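Local coordinates for protein probable chitinase A (Chromobacterium violaceum, PDB 4TX8) that probably binds chitin and hydrolyses it as a family 18 endochitinase, joining a carbohydrate-binding module to a glycoside hydrolase domain, at residues A[313-325]-A[380-392]. Residues are numbered along the deposited sequence; the frame is centred on the assembly and turned at random.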
# COMPACT_ATOMS: atom_id res chain seq x y z
N ALA A 313 2.47 -16.76 6.30
CA ALA A 313 1.67 -16.07 7.30
C ALA A 313 2.51 -15.73 8.52
O ALA A 313 2.35 -14.66 9.10
CB ALA A 313 0.49 -16.94 7.70
N ASP A 314 3.39 -16.65 8.90
CA ASP A 314 4.30 -16.42 10.02
C ASP A 314 5.09 -15.13 9.87
O ASP A 314 5.23 -14.36 10.83
CB ASP A 314 5.26 -17.60 10.18
CG ASP A 314 4.69 -18.75 11.00
OD1 ASP A 314 3.69 -18.54 11.73
OD2 ASP A 314 5.26 -19.86 10.93
N MET A 315 5.61 -14.88 8.67
CA MET A 315 6.37 -13.66 8.42
C MET A 315 5.50 -12.42 8.59
O MET A 315 5.92 -11.42 9.15
CB MET A 315 7.00 -13.69 7.02
CG MET A 315 7.76 -12.42 6.62
SD MET A 315 8.74 -12.56 5.13
CE MET A 315 9.32 -10.89 4.93
N LEU A 316 4.27 -12.51 8.10
CA LEU A 316 3.33 -11.41 8.25
C LEU A 316 3.00 -11.19 9.72
O LEU A 316 2.98 -10.05 10.20
CB LEU A 316 2.05 -11.68 7.46
CG LEU A 316 2.22 -11.92 5.96
CD1 LEU A 316 0.87 -12.13 5.31
CD2 LEU A 316 2.96 -10.76 5.30
N VAL A 317 2.76 -12.28 10.44
CA VAL A 317 2.45 -12.19 11.86
C VAL A 317 3.68 -11.70 12.63
O VAL A 317 3.57 -10.82 13.49
CB VAL A 317 1.99 -13.55 12.43
CG1 VAL A 317 1.79 -13.47 13.94
CG2 VAL A 317 0.70 -13.99 11.74
N GLY A 318 4.84 -12.26 12.30
CA GLY A 318 6.08 -11.91 12.96
C GLY A 318 6.49 -10.46 12.75
O GLY A 318 6.86 -9.78 13.71
N GLY A 319 6.42 -10.00 11.51
CA GLY A 319 6.73 -8.61 11.20
C GLY A 319 5.82 -7.67 11.96
O GLY A 319 6.26 -6.64 12.48
N SER A 320 4.54 -8.03 12.05
CA SER A 320 3.57 -7.21 12.75
C SER A 320 3.80 -7.23 14.26
O SER A 320 3.65 -6.20 14.92
CB SER A 320 2.15 -7.68 12.41
OG SER A 320 1.92 -7.61 11.01
N LYS A 321 4.17 -8.38 14.80
CA LYS A 321 4.48 -8.49 16.22
C LYS A 321 5.64 -7.58 16.61
O LYS A 321 5.58 -6.89 17.62
CB LYS A 321 4.82 -9.93 16.61
CG LYS A 321 3.62 -10.81 16.87
CD LYS A 321 4.04 -12.21 17.26
CE LYS A 321 4.84 -12.21 18.54
NZ LYS A 321 5.24 -13.58 18.95
N MET A 322 6.69 -7.57 15.79
CA MET A 322 7.85 -6.74 16.08
C MET A 322 7.48 -5.26 16.19
O MET A 322 7.98 -4.55 17.06
CB MET A 322 8.93 -6.93 15.00
CG MET A 322 9.57 -8.31 15.03
SD MET A 322 10.88 -8.51 13.81
CE MET A 322 12.07 -7.30 14.38
N LEU A 323 6.58 -4.81 15.33
CA LEU A 323 6.15 -3.41 15.33
C LEU A 323 5.27 -3.09 16.53
O LEU A 323 5.25 -1.96 17.01
CB LEU A 323 5.43 -3.07 14.04
CG LEU A 323 6.34 -2.86 12.83
CD1 LEU A 323 5.54 -2.80 11.54
CD2 LEU A 323 7.16 -1.59 13.01
N ILE A 324 4.54 -4.09 17.02
CA ILE A 324 3.63 -3.87 18.14
C ILE A 324 4.31 -4.08 19.50
O ILE A 324 4.13 -3.27 20.41
CB ILE A 324 2.39 -4.78 18.04
CG1 ILE A 324 1.63 -4.48 16.74
CG2 ILE A 324 1.47 -4.60 19.24
CD1 ILE A 324 0.47 -5.42 16.47
N GLU A 325 5.08 -5.15 19.64
CA GLU A 325 5.75 -5.44 20.91
C GLU A 325 7.00 -4.59 21.09
O GLU A 325 7.39 -4.26 22.22
CB GLU A 325 6.14 -6.92 21.03
CG GLU A 325 5.19 -7.91 20.40
CD GLU A 325 4.01 -8.24 21.26
OE1 GLU A 325 3.74 -7.51 22.24
OE2 GLU A 325 3.34 -9.25 20.96
N GLY A 380 0.42 -20.20 13.02
CA GLY A 380 1.45 -21.16 12.68
C GLY A 380 2.41 -21.33 13.84
O GLY A 380 1.98 -21.48 14.98
N SER A 381 3.70 -21.30 13.55
CA SER A 381 4.70 -21.45 14.60
C SER A 381 4.97 -20.12 15.29
O SER A 381 5.69 -20.06 16.29
CB SER A 381 6.00 -22.03 14.03
OG SER A 381 6.46 -21.26 12.93
N VAL A 382 4.38 -19.06 14.76
CA VAL A 382 4.53 -17.72 15.33
C VAL A 382 3.20 -17.23 15.89
O VAL A 382 2.21 -17.12 15.16
CB VAL A 382 5.07 -16.72 14.29
CG1 VAL A 382 5.09 -15.31 14.87
CG2 VAL A 382 6.45 -17.13 13.83
N LYS A 383 3.18 -16.93 17.19
CA LYS A 383 1.96 -16.59 17.90
C LYS A 383 2.12 -15.30 18.69
O LYS A 383 3.11 -15.13 19.41
CB LYS A 383 1.56 -17.73 18.84
CG LYS A 383 0.08 -18.08 18.84
CD LYS A 383 -0.26 -18.97 20.02
CE LYS A 383 -1.59 -19.68 19.82
NZ LYS A 383 -2.03 -20.41 21.05
N PRO A 384 1.16 -14.37 18.57
CA PRO A 384 1.18 -13.16 19.39
C PRO A 384 1.09 -13.49 20.88
O PRO A 384 0.51 -14.51 21.23
CB PRO A 384 -0.07 -12.40 18.93
CG PRO A 384 -0.40 -12.96 17.59
CD PRO A 384 0.03 -14.40 17.63
N ALA A 385 1.67 -12.64 21.72
CA ALA A 385 1.60 -12.85 23.17
C ALA A 385 0.15 -12.73 23.63
O ALA A 385 -0.35 -13.57 24.37
CB ALA A 385 2.48 -11.85 23.90
N GLN A 386 -0.51 -11.66 23.18
CA GLN A 386 -1.93 -11.49 23.40
C GLN A 386 -2.61 -11.16 22.08
O GLN A 386 -1.94 -10.76 21.12
CB GLN A 386 -2.19 -10.38 24.43
CG GLN A 386 -1.44 -9.09 24.16
CD GLN A 386 -1.95 -7.93 25.01
OE1 GLN A 386 -3.14 -7.82 25.26
NE2 GLN A 386 -1.03 -7.07 25.44
N ALA A 387 -3.92 -11.34 22.02
CA ALA A 387 -4.67 -11.02 20.82
C ALA A 387 -4.69 -9.52 20.58
O ALA A 387 -4.64 -8.73 21.53
CB ALA A 387 -6.09 -11.56 20.92
N TYR A 388 -4.73 -9.13 19.31
CA TYR A 388 -4.86 -7.72 18.95
C TYR A 388 -6.16 -7.49 18.19
O TYR A 388 -6.15 -7.46 16.95
CB TYR A 388 -3.68 -7.24 18.10
CG TYR A 388 -2.33 -7.61 18.65
CD1 TYR A 388 -1.89 -7.10 19.87
CD2 TYR A 388 -1.48 -8.45 17.95
CE1 TYR A 388 -0.65 -7.43 20.37
CE2 TYR A 388 -0.24 -8.79 18.44
CZ TYR A 388 0.17 -8.28 19.65
OH TYR A 388 1.41 -8.62 20.13
N PRO A 389 -7.27 -7.33 18.91
CA PRO A 389 -8.57 -7.14 18.26
C PRO A 389 -8.64 -5.88 17.40
O PRO A 389 -9.50 -5.80 16.52
CB PRO A 389 -9.55 -7.06 19.44
CG PRO A 389 -8.71 -6.74 20.64
CD PRO A 389 -7.38 -7.38 20.38
N ALA A 390 -7.75 -4.92 17.63
CA ALA A 390 -7.76 -3.68 16.87
C ALA A 390 -6.66 -3.60 15.81
O ALA A 390 -6.36 -2.51 15.32
CB ALA A 390 -7.66 -2.49 17.82
N PHE A 391 -6.06 -4.73 15.45
CA PHE A 391 -5.07 -4.76 14.37
C PHE A 391 -5.67 -4.14 13.11
O PHE A 391 -6.78 -4.49 12.72
CB PHE A 391 -4.60 -6.19 14.10
CG PHE A 391 -3.50 -6.28 13.08
CD1 PHE A 391 -2.19 -6.01 13.44
CD2 PHE A 391 -3.77 -6.63 11.77
CE1 PHE A 391 -1.16 -6.08 12.51
CE2 PHE A 391 -2.75 -6.71 10.83
CZ PHE A 391 -1.45 -6.43 11.20
N ARG A 392 -4.95 -3.20 12.50
CA ARG A 392 -5.53 -2.35 11.46
C ARG A 392 -5.86 -3.09 10.16
O ARG A 392 -6.91 -2.84 9.57
CB ARG A 392 -4.60 -1.17 11.16
CG ARG A 392 -5.20 -0.15 10.18
CD ARG A 392 -6.49 0.47 10.71
NE ARG A 392 -6.25 1.40 11.81
CZ ARG A 392 -7.15 2.26 12.28
NH1 ARG A 392 -8.36 2.32 11.75
NH2 ARG A 392 -6.84 3.08 13.28
O HOH W 1 0.84 -17.37 12.42
O HOH W 2 1.25 -6.11 23.46
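Asp314, in the first turn of helix 313-325, turns its carboxylate to the loop backbone. OD2 accepts the hydroxyl of Ser381 (OG to OD2 2.7 Å) and, weakly, its amide, while OD1 takes the amide of Val382 (N to OD1 3.2 Å) from above the carboxylate plane. With two acceptor oxygens, aspartate suits a loop whose successive N-H groups lie nearby; a water joins OD1 to Gly380 N and Val382 O. Farther along, Lys321 bends at chi3 (62°), its CD passing over Pro384 CA, and NZ donates to Lys383 O at 2.7 Å. Its aliphatic stem passes along the backbone at Pro384 while its ammonium satisfies a carbonyl.

Between these polar grips Val382 CG1 meets Val317 CG1 at 3.9 Å and also comes 4.0 Å from Gly318 N. Past Lys321, Ile324 serves two rings: CD1 lies over one face of Tyr388, 4.0 Å from its centroid in a CH-pi contact, and also meets the edge of Phe391. Ser320 meets the end of the Phe391 ring with both CB and OG (OG to CZ 3.6 Å); its hydroxyl is occupied by a hydrogen bond to Leu316 O within the helix, so a small polar residue can sit beside the ring.

The loop thus runs along an outer helix of the GH18 TIM barrel before entering strand 393-397. Val317 and Phe391 both touch Leu373 of helix 363-375, while Ile324 and Phe391 rest on Val345 of strand 345-350.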